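Pre-mRNA-processing-splicing factor 8 (Cryptococcus neoformans var. grubii serotype A, PDB 6MX6) is the intein of a splicing factor and probably excises itself from the precursor while ligating the flanking sequences by protein splicing. Local coordinates at residues 20-25 / 155-160; 46-51 / 151-156; 72-77 / 118-123. One frame throughout, in Å; residues are numbered along the deposited sequence.

In the fold
Contacts 1 and 2 meet on strand 152-159, share Ser155 and Gly156, and touch where Glu23 O lies 3.0 Å from Arg46 NH2. Contact 1 is buried: valines in and just after a 3-10 turn pack on one aromatic ring, with no hydrogen bond between the segments. Contact 2, at the surface, pairs strand 152-159 with its neighbour 38-49 through backbone bonds, with a tryptophan laid on a glycine and charged residues around it. Contact 3 is buried in a separate six-stranded sheet on the opposite side of the chain's centre, its centre about 22 and 25 Å from those of contacts 1 and 2; it combines strand pairing, an aromatic pair and a salt bridge.

Contact 1 (20-25 / 155-160); sequences VLVEDV and SGFVVD
Val22, in the 3-10 turn 22-24, and Val25, just after it, both reach the ring of Phe157 on strand 152-159, a packing that belongs to the hydrophobic interior of the Hint fold, the all-beta fold of inteins. The tight part centres on Phe157 CE2. Val25 CG1 lies 3.6 Å from Phe157 CE2, Val25 CB is equally close, and CG2 stands only slightly farther off. Here the chi1 of 172° puts CG1 anti to the backbone N, and the valine and phenylalanine side chains cross at about a right angle. Val22 adds its CG2, 3.8 Å from Phe157 CE2, and the same methyl rests near the carbonyl oxygen of Ser155. Compact beta-branched side chains suit a turn that must fill space close to its own backbone, while the flat ring of Phe157 can span the distance from the strand. Leu12, Ile44 and Leu31 also touch the ring, so that strands 11-13, 38-49 and 30-32 help to enclose it.

Toward Ser155 the contact is more polar and, through the partly exposed Glu23, nearer solvent; it rests on one close approach instead of several carbons gathered round a single ring atom. Asp24 is exposed and its CB points away from the strand, as fits a carboxylate next to solvent. The turn itself is closed by the bond from Asp24 N to Leu21 O, 2.8 Å long. Glu23 offers Ser155 no polar group; its carboxylate is instead engaged through OE1 by Gly9 N. Ser155 OG likewise has its main hydrogen-bond partner elsewhere, in Asn8 OD1, and presents itself to the turn merely by packing 3.4 Å from the aliphatic Glu23 CB.

Contact 2 (46-51 / 151-156); sequences RGEERL and PTKWSG
Trp154 lies with one face on the backbone of Gly47, whose N sits over the centre of the indole 3.4 Å above its plane. Gly47 CA makes a CH-pi contact with the five-membered ring, 3.7 Å from its centroid. Having no side chain on this face, Gly47 leaves room for the ring to settle directly on the peptide. A chi1 of 57° places Trp154 CG between the backbone N and the carbonyl carbon, and a chi2 of -96° turns the ring over Gly47.

Glu49 comes from the same face of the sheet. Its carboxylate plane stands nearly perpendicular to the ring, at 87°, and OE2 takes a weak, bent hydrogen bond of 3.1 Å from Trp154 NE1. Leu51 crosses the indole at about a right angle, bringing CD2 to 4.0 Å from Trp154 CD1, while its CD1 methyl presses on Thr152 OG1. That hydroxyl is hydrogen-bonded to Gln7 and also to a water that bridges it to Leu51 N.

On the other face, Glu48 and Lys153 cross obliquely with OE1 and NZ 5.3 Å apart: opposite charges near each other but not in contact, as suits long polar chains at the surface. Farther along, Arg46 NH1 gives a weak bond to Ser155 OG, which is held chiefly by Asn8.

In the backbone, Gly47 with Trp154 and Glu49 with Thr152 form hydrogen-bonded pairs, each with two bonds; Trp154 N to Gly47 O measures 2.9 Å. This is regular antiparallel pairing, joining strands 38-49 and 152-159, the two inner strands of a four-stranded sheet in the all-beta Hint fold.

Contact 3 (72-77 / 118-123); sequences SMYKER and KLFRST
Tyr74 turns the edge of its ring onto the face of Phe120 in a T-shaped pair, centroids 4.6 Å apart and planes at 64°. The conformations differ: Phe120 has chi1 64°, with CG between the backbone N and the carbonyl carbon, whereas Tyr74 CG is anti to the carbonyl carbon. Tyr74 CE2 stands 3.5 Å above the Phe120 ring, over its centre, and Phe120 CB lies in the tyrosine plane. Flat rings suit this place because the edge of one can pack closely on the face of the other beside the strand pair.

Lys118 and Glu76 also bend to meet. The lysine is kinked at chi2 and chi4, the glutamate at chi2, and Lys118 NZ forms a 3.0 Å salt bridge to Glu76 OE2 from above the carboxylate plane. This pairing probably helps offset the charge of a buried lysine.

Met73, bent at chi3, folds its CE to 3.9 Å from Leu119 CD2, a flexible chain fitted against a branched one. Two backbone bonds join Tyr74 and Lys118. Beyond them the strands part, and a water links Ser72 O to Phe120 N.

Strand 70-76 lies between 117-120 and 96-102 in the six-stranded sheet; His96 touches Tyr74, Glu76 and Lys118, strand 139-147 flanks 117-120 on its other side, and Val172 of strand 172-174 packs on Phe120.

Contact 1 (20-25 / 155-160)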
ATOM      1  N   VAL A  20     -11.136  -6.061  -7.082  1.00 26.30           N
ATOM      2  CA  VAL A  20     -12.157  -5.216  -6.462  1.00 27.08           C
ATOM      3  C   VAL A  20     -11.549  -3.838  -6.231  1.00 28.03           C
ATOM      4  O   VAL A  20     -10.391  -3.725  -5.822  1.00 22.31           O
ATOM      5  CB  VAL A  20     -12.694  -5.819  -5.140  1.00 28.67           C
ATOM      6  CG1 VAL A  20     -11.567  -6.092  -4.154  1.00 24.31           C
ATOM      7  CG2 VAL A  20     -13.735  -4.899  -4.506  1.00 30.32           C
ATOM      8  N   LEU A  21     -12.312  -2.789  -6.524  1.00 24.01           N
ATOM      9  CA  LEU A  21     -11.831  -1.446  -6.226  1.00 24.77           C
ATOM     10  C   LEU A  21     -11.923  -1.201  -4.725  1.00 30.20           C
ATOM     11  O   LEU A  21     -12.807  -1.727  -4.046  1.00 25.56           O
ATOM     12  CB  LEU A  21     -12.633  -0.394  -6.992  1.00 25.76           C
ATOM     13  CG  LEU A  21     -12.564  -0.464  -8.524  1.00 27.78           C
ATOM     14  CD1 LEU A  21     -13.400   0.654  -9.146  1.00 30.18           C
ATOM     15  CD2 LEU A  21     -11.129  -0.406  -9.026  1.00 28.93           C
ATOM     16  N   VAL A  22     -10.979  -0.416  -4.202  1.00 19.73           N
ATOM     17  CA  VAL A  22     -10.869  -0.257  -2.754  1.00 17.79           C
ATOM     18  C   VAL A  22     -12.174   0.275  -2.170  1.00 20.92           C
ATOM     19  O   VAL A  22     -12.583  -0.119  -1.070  1.00 25.59           O
ATOM     20  CB  VAL A  22      -9.671   0.647  -2.393  1.00 19.78           C
ATOM     21  CG1 VAL A  22      -9.825   2.046  -3.001  1.00 18.41           C
ATOM     22  CG2 VAL A  22      -9.521   0.745  -0.885  1.00 22.09           C
ATOM     23  N   GLU A  23     -12.857   1.158  -2.896  1.00 21.08           N
ATOM     24  CA  GLU A  23     -14.095   1.739  -2.388  1.00 25.72           C
ATOM     25  C   GLU A  23     -15.280   0.786  -2.482  1.00 22.99           C
ATOM     26  O   GLU A  23     -16.335   1.085  -1.911  1.00 28.56           O
ATOM     27  CB  GLU A  23     -14.421   3.040  -3.127  1.00 27.64           C
ATOM     28  CG  GLU A  23     -14.817   2.868  -4.586  1.00 25.92           C
ATOM     29  CD  GLU A  23     -13.630   3.038  -5.527  1.00 31.14           C
ATOM     30  OE1 GLU A  23     -12.490   2.802  -5.081  1.00 24.71           O
ATOM     31  OE2 GLU A  23     -13.841   3.414  -6.700  1.00 33.73           O
ATOM     32  N   ASP A  24     -15.136  -0.340  -3.176  1.00 24.00           N
ATOM     33  CA  ASP A  24     -16.178  -1.360  -3.231  1.00 27.73           C
ATOM     34  C   ASP A  24     -15.990  -2.445  -2.180  1.00 26.38           C
ATOM     35  O   ASP A  24     -16.830  -3.344  -2.079  1.00 28.99           O
ATOM     36  CB  ASP A  24     -16.228  -1.995  -4.627  1.00 27.53           C
ATOM     37  CG  ASP A  24     -16.576  -0.989  -5.713  1.00 42.50           C
ATOM     38  OD1 ASP A  24     -17.236   0.023  -5.396  1.00 41.64           O
ATOM     39  OD2 ASP A  24     -16.185  -1.205  -6.883  1.00 49.42           O
ATOM     40  N   VAL A  25     -14.912  -2.380  -1.401  1.00 24.20           N
ATOM     41  CA  VAL A  25     -14.688  -3.334  -0.321  1.00 24.41           C
ATOM     42  C   VAL A  25     -15.688  -3.067   0.793  1.00 28.76           C
ATOM     43  O   VAL A  25     -15.804  -1.937   1.279  1.00 30.57           O
ATOM     44  CB  VAL A  25     -13.250  -3.224   0.199  1.00 26.55           C
ATOM     45  CG1 VAL A  25     -13.063  -4.077   1.449  1.00 24.56           C
ATOM     46  CG2 VAL A  25     -12.256  -3.625  -0.898  1.00 22.21           C
ATOM     47  N   SER A 155     -10.597   5.679   0.577  1.00 17.70           N
ATOM     48  CA  SER A 155     -11.297   4.664   1.349  1.00 20.01           C
ATOM     49  C   SER A 155     -10.274   3.858   2.131  1.00 24.89           C
ATOM     50  O   SER A 155      -9.170   3.583   1.641  1.00 19.75           O
ATOM     51  CB  SER A 155     -12.133   3.751   0.446  1.00 20.43           C
ATOM     52  OG  SER A 155     -13.060   4.502  -0.324  1.00 23.51           O
ATOM     53  N   GLY A 156     -10.641   3.499   3.360  1.00 17.72           N
ATOM     54  CA  GLY A 156      -9.770   2.725   4.217  1.00 21.89           C
ATOM     55  C   GLY A 156     -10.557   1.646   4.938  1.00 24.81           C
ATOM     56  O   GLY A 156     -11.786   1.660   4.970  1.00 22.44           O
ATOM     57  N   PHE A 157      -9.817   0.700   5.501  1.00 23.97           N
ATOM     58  CA  PHE A 157     -10.388  -0.378   6.299  1.00 21.89           C
ATOM     59  C   PHE A 157      -9.243  -1.037   7.049  1.00 29.23           C
ATOM     60  O   PHE A 157      -8.068  -0.798   6.763  1.00 28.22           O
ATOM     61  CB  PHE A 157     -11.165  -1.395   5.448  1.00 26.76           C
ATOM     62  CG  PHE A 157     -10.444  -1.838   4.198  1.00 26.33           C
ATOM     63  CD1 PHE A 157      -9.314  -2.633   4.274  1.00 25.84           C
ATOM     64  CD2 PHE A 157     -10.919  -1.478   2.945  1.00 23.31           C
ATOM     65  CE1 PHE A 157      -8.660  -3.053   3.123  1.00 25.48           C
ATOM     66  CE2 PHE A 157     -10.265  -1.886   1.789  1.00 25.15           C
ATOM     67  CZ  PHE A 157      -9.136  -2.674   1.882  1.00 32.61           C
ATOM     68  N   VAL A 158      -9.594  -1.856   8.023  1.00 34.71           N
ATOM     69  CA  VAL A 158      -8.603  -2.677   8.701  1.00 31.75           C
ATOM     70  C   VAL A 158      -8.698  -4.080   8.132  1.00 28.09           C
ATOM     71  O   VAL A 158      -9.732  -4.502   7.601  1.00 30.56           O
ATOM     72  CB  VAL A 158      -8.768  -2.691  10.237  1.00 37.52           C
ATOM     73  CG1 VAL A 158      -8.143  -1.444  10.848  1.00 35.10           C
ATOM     74  CG2 VAL A 158     -10.214  -2.807  10.612  1.00 35.81           C
ATOM     75  N   VAL A 159      -7.589  -4.795   8.225  1.00 32.56           N
ATOM     76  CA  VAL A 159      -7.470  -6.160   7.747  1.00 31.57           C
ATOM     77  C   VAL A 159      -6.905  -6.986   8.893  1.00 25.18           C
ATOM     78  O   VAL A 159      -6.025  -6.522   9.621  1.00 27.48           O
ATOM     79  CB  VAL A 159      -6.568  -6.223   6.492  1.00 36.07           C
ATOM     80  CG1 VAL A 159      -5.955  -7.594   6.318  1.00 32.22           C
ATOM     81  CG2 VAL A 159      -7.354  -5.825   5.255  1.00 34.78           C
ATOM     82  N   ASP A 160      -7.425  -8.199   9.068  1.00 39.59           N
ATOM     83  CA  ASP A 160      -7.012  -9.054  10.174  1.00 39.18           C
ATOM     84  C   ASP A 160      -5.653  -9.685   9.870  1.00 48.12           C
ATOM     85  O   ASP A 160      -4.976  -9.332   8.899  1.00 42.23           O
ATOM     86  CB  ASP A 160      -8.082 -10.109  10.455  1.00 40.52           C
ATOM     87  CG  ASP A 160      -8.204 -11.137   9.340  1.00 48.04           C
ATOM     88  OD1 ASP A 160      -7.991 -10.782   8.160  1.00 46.40           O
ATOM     89  OD2 ASP A 160      -8.525 -12.305   9.646  1.00 53.63           O
TER

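Contact 2 (46-51 / 151-156)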
ATOM      1  N   ARG A  46     -14.309   6.376   4.925  1.00 20.70           N
ATOM      2  CA  ARG A  46     -14.079   7.138   3.703  1.00 20.15           C
ATOM      3  C   ARG A  46     -13.833   8.598   4.039  1.00 23.23           C
ATOM      4  O   ARG A  46     -14.310   9.111   5.053  1.00 17.51           O
ATOM      5  CB  ARG A  46     -15.256   7.063   2.723  1.00 22.39           C
ATOM      6  CG  ARG A  46     -15.721   5.668   2.380  1.00 40.24           C
ATOM      7  CD  ARG A  46     -16.348   5.627   0.994  1.00 39.85           C
ATOM      8  NE  ARG A  46     -17.185   4.446   0.788  1.00 61.12           N
ATOM      9  CZ  ARG A  46     -16.738   3.193   0.766  1.00 44.43           C
ATOM     10  NH1 ARG A  46     -15.448   2.931   0.934  1.00 37.70           N
ATOM     11  NH2 ARG A  46     -17.589   2.194   0.574  1.00 43.53           N
ATOM     12  N   GLY A  47     -13.098   9.269   3.163  1.00 19.60           N
ATOM     13  CA  GLY A  47     -12.931  10.697   3.340  1.00 21.53           C
ATOM     14  C   GLY A  47     -12.402  11.313   2.068  1.00 19.30           C
ATOM     15  O   GLY A  47     -12.393  10.679   1.017  1.00 17.05           O
ATOM     16  N   GLU A  48     -11.965  12.567   2.185  1.00 17.35           N
ATOM     17  CA  GLU A  48     -11.465  13.322   1.044  1.00 17.89           C
ATOM     18  C   GLU A  48     -10.371  14.264   1.517  1.00 23.01           C
ATOM     19  O   GLU A  48     -10.610  15.072   2.418  1.00 21.67           O
ATOM     20  CB  GLU A  48     -12.590  14.116   0.374  1.00 24.81           C
ATOM     21  CG  GLU A  48     -12.117  14.952  -0.793  1.00 31.10           C
ATOM     22  CD  GLU A  48     -13.248  15.405  -1.696  1.00 45.83           C
ATOM     23  OE1 GLU A  48     -14.417  15.060  -1.420  1.00 42.99           O
ATOM     24  OE2 GLU A  48     -12.960  16.107  -2.690  1.00 55.46           O
ATOM     25  N   GLU A  49      -9.189  14.175   0.911  1.00 16.60           N
ATOM     26  CA  GLU A  49      -8.109  15.065   1.330  1.00 19.52           C
ATOM     27  C   GLU A  49      -6.997  15.024   0.295  1.00 17.03           C
ATOM     28  O   GLU A  49      -7.011  14.209  -0.628  1.00 15.28           O
ATOM     29  CB  GLU A  49      -7.564  14.693   2.713  1.00 21.47           C
ATOM     30  CG  GLU A  49      -6.877  13.349   2.776  1.00 23.86           C
ATOM     31  CD  GLU A  49      -6.685  12.869   4.203  1.00 38.62           C
ATOM     32  OE1 GLU A  49      -5.520  12.674   4.625  1.00 34.45           O
ATOM     33  OE2 GLU A  49      -7.704  12.700   4.907  1.00 46.57           O
ATOM     34  N   ARG A  50      -6.034  15.929   0.459  1.00 16.57           N
ATOM     35  CA  ARG A  50      -4.847  15.902  -0.388  1.00 14.77           C
ATOM     36  C   ARG A  50      -4.003  14.686  -0.041  1.00 15.06           C
ATOM     37  O   ARG A  50      -3.528  14.555   1.089  1.00 18.14           O
ATOM     38  CB  ARG A  50      -4.042  17.188  -0.213  1.00 16.12           C
ATOM     39  CG  ARG A  50      -4.744  18.385  -0.815  1.00 20.60           C
ATOM     40  CD  ARG A  50      -4.097  19.682  -0.384  1.00 14.24           C
ATOM     41  NE  ARG A  50      -2.831  19.902  -1.083  1.00 16.50           N
ATOM     42  CZ  ARG A  50      -2.107  21.012  -0.981  1.00 16.92           C
ATOM     43  NH1 ARG A  50      -2.528  22.014  -0.225  1.00 16.19           N
ATOM     44  NH2 ARG A  50      -0.972  21.126  -1.657  1.00 19.42           N
ATOM     45  N   LEU A  51      -3.799  13.806  -1.017  1.00 13.25           N
ATOM     46  CA  LEU A  51      -3.088  12.556  -0.800  1.00 11.68           C
ATOM     47  C   LEU A  51      -1.637  12.684  -1.255  1.00 14.46           C
ATOM     48  O   LEU A  51      -1.240  13.656  -1.898  1.00 18.27           O
ATOM     49  CB  LEU A  51      -3.784  11.417  -1.548  1.00 15.49           C
ATOM     50  CG  LEU A  51      -5.270  11.256  -1.216  1.00 18.78           C
ATOM     51  CD1 LEU A  51      -5.883  10.114  -2.038  1.00 17.64           C
ATOM     52  CD2 LEU A  51      -5.418  10.990   0.268  1.00 21.29           C
ATOM     53  N   PRO A 151      -7.546  17.907  -3.229  1.00 17.12           N
ATOM     54  CA  PRO A 151      -8.054  16.750  -2.491  1.00 18.22           C
ATOM     55  C   PRO A 151      -8.744  15.750  -3.400  1.00 18.17           C
ATOM     56  O   PRO A 151      -9.353  16.110  -4.410  1.00 18.59           O
ATOM     57  CB  PRO A 151      -9.065  17.356  -1.508  1.00 21.83           C
ATOM     58  CG  PRO A 151      -8.906  18.831  -1.607  1.00 29.77           C
ATOM     59  CD  PRO A 151      -8.325  19.126  -2.949  1.00 17.78           C
ATOM     60  N   THR A 152      -8.669  14.479  -3.011  1.00 15.79           N
ATOM     61  CA  THR A 152      -9.380  13.427  -3.718  1.00 17.81           C
ATOM     62  C   THR A 152      -9.933  12.446  -2.695  1.00 14.29           C
ATOM     63  O   THR A 152      -9.508  12.412  -1.537  1.00 14.66           O
ATOM     64  CB  THR A 152      -8.490  12.695  -4.743  1.00 24.03           C
ATOM     65  OG1 THR A 152      -7.398  12.060  -4.076  1.00 19.80           O
ATOM     66  CG2 THR A 152      -7.932  13.670  -5.792  1.00 23.77           C
ATOM     67  N   LYS A 153     -10.903  11.645  -3.141  1.00 17.63           N
ATOM     68  CA  LYS A 153     -11.583  10.728  -2.243  1.00 17.34           C
ATOM     69  C   LYS A 153     -10.731   9.500  -1.983  1.00 16.83           C
ATOM     70  O   LYS A 153     -10.056   8.986  -2.883  1.00 18.31           O
ATOM     71  CB  LYS A 153     -12.931  10.298  -2.831  1.00 22.80           C
ATOM     72  CG  LYS A 153     -13.935  11.423  -2.897  1.00 24.29           C
ATOM     73  CD  LYS A 153     -15.251  10.956  -3.531  1.00 34.09           C
ATOM     74  CE  LYS A 153     -16.267  12.087  -3.552  1.00 40.21           C
ATOM     75  NZ  LYS A 153     -17.648  11.599  -3.821  1.00 60.77           N
ATOM     76  N   TRP A 154     -10.781   9.025  -0.747  1.00 16.97           N
ATOM     77  CA  TRP A 154     -10.063   7.842  -0.317  1.00 14.21           C
ATOM     78  C   TRP A 154     -10.994   6.948   0.490  1.00 21.65           C
ATOM     79  O   TRP A 154     -12.005   7.400   1.049  1.00 21.66           O
ATOM     80  CB  TRP A 154      -8.832   8.200   0.538  1.00 16.26           C
ATOM     81  CG  TRP A 154      -9.139   9.033   1.761  1.00 17.22           C
ATOM     82  CD1 TRP A 154      -9.048  10.387   1.864  1.00 17.32           C
ATOM     83  CD2 TRP A 154      -9.580   8.565   3.050  1.00 20.13           C
ATOM     84  NE1 TRP A 154      -9.390  10.795   3.135  1.00 22.35           N
ATOM     85  CE2 TRP A 154      -9.719   9.695   3.879  1.00 21.51           C
ATOM     86  CE3 TRP A 154      -9.868   7.304   3.579  1.00 25.79           C
ATOM     87  CZ2 TRP A 154     -10.139   9.602   5.210  1.00 28.63           C
ATOM     88  CZ3 TRP A 154     -10.277   7.213   4.901  1.00 24.79           C
ATOM     89  CH2 TRP A 154     -10.410   8.353   5.700  1.00 24.30           C
ATOM     90  N   SER A 155     -10.597   5.679   0.577  1.00 17.70           N
ATOM     91  CA  SER A 155     -11.297   4.664   1.349  1.00 20.01           C
ATOM     92  C   SER A 155     -10.274   3.858   2.131  1.00 24.89           C
ATOM     93  O   SER A 155      -9.170   3.583   1.641  1.00 19.75           O
ATOM     94  CB  SER A 155     -12.133   3.751   0.446  1.00 20.43           C
ATOM     95  OG  SER A 155     -13.060   4.502  -0.324  1.00 23.51           O
ATOM     96  N   GLY A 156     -10.641   3.499   3.360  1.00 17.72           N
ATOM     97  CA  GLY A 156      -9.770   2.725   4.217  1.00 21.89           C
ATOM     98  C   GLY A 156     -10.557   1.646   4.938  1.00 24.81           C
ATOM     99  O   GLY A 156     -11.786   1.660   4.970  1.00 22.44           O
TER
HETATM  100  O   HOH W   1      -5.134  14.087  -3.702  1.00 17.59           O

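Contact 3 (72-77 / 118-123)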
ATOM      1  N   SER A  72       4.374  -0.892   3.985  1.00 23.38           N
ATOM      2  CA  SER A  72       5.136  -2.082   4.335  1.00 24.81           C
ATOM      3  C   SER A  72       6.314  -2.175   3.378  1.00 25.81           C
ATOM      4  O   SER A  72       6.125  -2.264   2.165  1.00 25.02           O
ATOM      5  CB  SER A  72       4.266  -3.335   4.256  1.00 27.23           C
ATOM      6  OG  SER A  72       3.349  -3.377   5.332  1.00 41.55           O
ATOM      7  N   MET A  73       7.525  -2.140   3.921  1.00 23.52           N
ATOM      8  CA  MET A  73       8.730  -1.979   3.138  1.00 23.19           C
ATOM      9  C   MET A  73       9.770  -2.997   3.576  1.00 27.67           C
ATOM     10  O   MET A  73       9.622  -3.690   4.591  1.00 24.81           O
ATOM     11  CB  MET A  73       9.292  -0.555   3.283  1.00 24.46           C
ATOM     12  CG  MET A  73       8.227   0.514   3.421  1.00 28.90           C
ATOM     13  SD  MET A  73       8.829   2.174   3.048  1.00 26.98           S
ATOM     14  CE  MET A  73       9.112   2.037   1.286  1.00 25.27           C
ATOM     15  N   TYR A  74      10.819  -3.085   2.767  1.00 28.38           N
ATOM     16  CA  TYR A  74      12.056  -3.767   3.110  1.00 27.76           C
ATOM     17  C   TYR A  74      13.153  -2.719   3.213  1.00 31.22           C
ATOM     18  O   TYR A  74      13.268  -1.853   2.342  1.00 32.00           O
ATOM     19  CB  TYR A  74      12.426  -4.811   2.054  1.00 26.84           C
ATOM     20  CG  TYR A  74      11.825  -6.174   2.288  1.00 28.56           C
ATOM     21  CD1 TYR A  74      12.327  -7.017   3.271  1.00 39.46           C
ATOM     22  CD2 TYR A  74      10.757  -6.621   1.524  1.00 33.71           C
ATOM     23  CE1 TYR A  74      11.778  -8.269   3.482  1.00 35.91           C
ATOM     24  CE2 TYR A  74      10.202  -7.865   1.730  1.00 35.21           C
ATOM     25  CZ  TYR A  74      10.714  -8.685   2.709  1.00 37.79           C
ATOM     26  OH  TYR A  74      10.160  -9.927   2.914  1.00 46.79           O
ATOM     27  N   LYS A  75      13.947  -2.793   4.272  1.00 30.37           N
ATOM     28  CA  LYS A  75      15.055  -1.878   4.490  1.00 33.96           C
ATOM     29  C   LYS A  75      16.374  -2.633   4.389  1.00 33.86           C
ATOM     30  O   LYS A  75      16.490  -3.758   4.881  1.00 35.25           O
ATOM     31  CB  LYS A  75      14.937  -1.201   5.854  1.00 32.58           C
ATOM     32  CG  LYS A  75      15.904  -0.058   6.073  1.00 35.04           C
ATOM     33  CD  LYS A  75      15.727   0.526   7.463  1.00 36.88           C
ATOM     34  CE  LYS A  75      16.713   1.649   7.724  1.00 46.92           C
ATOM     35  NZ  LYS A  75      17.632   1.323   8.849  1.00 60.54           N
ATOM     36  N   GLU A  76      17.362  -2.007   3.753  1.00 36.08           N
ATOM     37  CA  GLU A  76      18.655  -2.644   3.545  1.00 48.26           C
ATOM     38  C   GLU A  76      19.400  -2.821   4.865  1.00 51.28           C
ATOM     39  O   GLU A  76      19.244  -2.038   5.807  1.00 47.02           O
ATOM     40  CB  GLU A  76      19.510  -1.823   2.574  1.00 44.35           C
ATOM     41  CG  GLU A  76      18.775  -1.382   1.316  1.00 51.93           C
ATOM     42  CD  GLU A  76      19.563  -1.635   0.041  1.00 66.61           C
ATOM     43  OE1 GLU A  76      20.077  -2.762  -0.140  1.00 69.04           O
ATOM     44  OE2 GLU A  76      19.662  -0.702  -0.786  1.00 61.09           O
ATOM     45  N   ARG A  77      20.222  -3.870   4.914  1.00 52.58           N
ATOM     46  CA  ARG A  77      21.058  -4.210   6.070  1.00 62.96           C
ATOM     47  C   ARG A  77      20.245  -4.339   7.356  1.00 59.93           C
ATOM     48  O   ARG A  77      19.991  -5.448   7.830  1.00 62.57           O
ATOM     49  CB  ARG A  77      22.174  -3.176   6.254  1.00 63.68           C
ATOM     50  CG  ARG A  77      23.118  -3.473   7.414  1.00 71.66           C
ATOM     51  CD  ARG A  77      24.240  -4.426   7.012  1.00 77.26           C
ATOM     52  NE  ARG A  77      25.407  -4.290   7.883  1.00 80.74           N
ATOM     53  CZ  ARG A  77      26.591  -4.852   7.651  1.00 84.67           C
ATOM     54  NH1 ARG A  77      26.774  -5.599   6.570  1.00 80.24           N
ATOM     55  NH2 ARG A  77      27.592  -4.667   8.501  1.00 82.25           N
ATOM     56  N   LYS A 118      12.439  -0.074   0.369  1.00 22.01           N
ATOM     57  CA  LYS A 118      11.852  -0.513  -0.884  1.00 19.73           C
ATOM     58  C   LYS A 118      10.449  -1.047  -0.643  1.00 22.51           C
ATOM     59  O   LYS A 118      10.203  -1.732   0.351  1.00 22.35           O
ATOM     60  CB  LYS A 118      12.727  -1.586  -1.544  1.00 21.23           C
ATOM     61  CG  LYS A 118      14.072  -1.036  -2.009  1.00 27.00           C
ATOM     62  CD  LYS A 118      15.197  -2.012  -1.757  1.00 44.72           C
ATOM     63  CE  LYS A 118      16.515  -1.478  -2.296  1.00 47.08           C
ATOM     64  NZ  LYS A 118      16.871  -0.184  -1.657  1.00 44.75           N
ATOM     65  N   LEU A 119       9.531  -0.712  -1.548  1.00 22.00           N
ATOM     66  CA  LEU A 119       8.271  -1.430  -1.627  1.00 19.33           C
ATOM     67  C   LEU A 119       8.525  -2.829  -2.192  1.00 20.93           C
ATOM     68  O   LEU A 119       9.609  -3.130  -2.693  1.00 22.72           O
ATOM     69  CB  LEU A 119       7.273  -0.661  -2.488  1.00 20.42           C
ATOM     70  CG  LEU A 119       6.879   0.722  -1.964  1.00 23.17           C
ATOM     71  CD1 LEU A 119       6.091   1.501  -3.024  1.00 20.44           C
ATOM     72  CD2 LEU A 119       6.053   0.575  -0.696  1.00 26.63           C
ATOM     73  N   PHE A 120       7.523  -3.704  -2.104  1.00 19.64           N
ATOM     74  CA  PHE A 120       7.752  -5.048  -2.617  1.00 18.33           C
ATOM     75  C   PHE A 120       6.445  -5.717  -3.009  1.00 23.02           C
ATOM     76  O   PHE A 120       5.359  -5.338  -2.565  1.00 20.59           O
ATOM     77  CB  PHE A 120       8.506  -5.920  -1.607  1.00 27.50           C
ATOM     78  CG  PHE A 120       7.766  -6.170  -0.331  1.00 24.05           C
ATOM     79  CD1 PHE A 120       7.767  -5.229   0.683  1.00 27.28           C
ATOM     80  CD2 PHE A 120       7.088  -7.363  -0.129  1.00 22.70           C
ATOM     81  CE1 PHE A 120       7.098  -5.469   1.872  1.00 32.29           C
ATOM     82  CE2 PHE A 120       6.414  -7.608   1.056  1.00 29.08           C
ATOM     83  CZ  PHE A 120       6.420  -6.660   2.057  1.00 33.00           C
ATOM     84  N   ARG A 121       6.583  -6.729  -3.857  1.00 22.04           N
ATOM     85  CA  ARG A 121       5.497  -7.581  -4.295  1.00 25.02           C
ATOM     86  C   ARG A 121       5.702  -8.973  -3.714  1.00 31.07           C
ATOM     87  O   ARG A 121       6.817  -9.359  -3.357  1.00 29.68           O
ATOM     88  CB  ARG A 121       5.427  -7.647  -5.823  1.00 29.61           C
ATOM     89  CG  ARG A 121       5.597  -6.306  -6.522  1.00 32.83           C
ATOM     90  CD  ARG A 121       5.988  -6.493  -7.989  1.00 33.54           C
ATOM     91  NE  ARG A 121       4.858  -6.964  -8.780  1.00 34.71           N
ATOM     92  CZ  ARG A 121       4.887  -7.159 -10.095  1.00 40.95           C
ATOM     93  NH1 ARG A 121       5.997  -6.916 -10.778  1.00 43.75           N
ATOM     94  NH2 ARG A 121       3.806  -7.593 -10.728  1.00 31.97           N
ATOM     95  N   SER A 122       4.615  -9.729  -3.617  1.00 28.22           N
ATOM     96  CA  SER A 122       4.690 -11.053  -3.018  1.00 30.26           C
ATOM     97  C   SER A 122       5.273 -12.047  -4.014  1.00 41.38           C
ATOM     98  O   SER A 122       4.754 -12.209  -5.124  1.00 35.34           O
ATOM     99  CB  SER A 122       3.310 -11.517  -2.559  1.00 35.74           C
ATOM    100  OG  SER A 122       2.536 -11.939  -3.665  1.00 45.67           O
ATOM    101  N   THR A 123       6.353 -12.714  -3.615  1.00 50.20           N
ATOM    102  CA  THR A 123       6.970 -13.714  -4.476  1.00 55.70           C
ATOM    103  C   THR A 123       5.982 -14.837  -4.767  1.00 62.59           C
ATOM    104  O   THR A 123       5.343 -15.371  -3.855  1.00 66.60           O
ATOM    105  CB  THR A 123       8.231 -14.269  -3.819  1.00 61.06           C
ATOM    106  OG1 THR A 123       8.893 -13.221  -3.099  1.00 56.42           O
ATOM    107  CG2 THR A 123       9.175 -14.827  -4.878  1.00 60.07           C
TER
HETATM  108  O   HOH W   2       5.126  -2.787  -0.473  1.00 24.84           O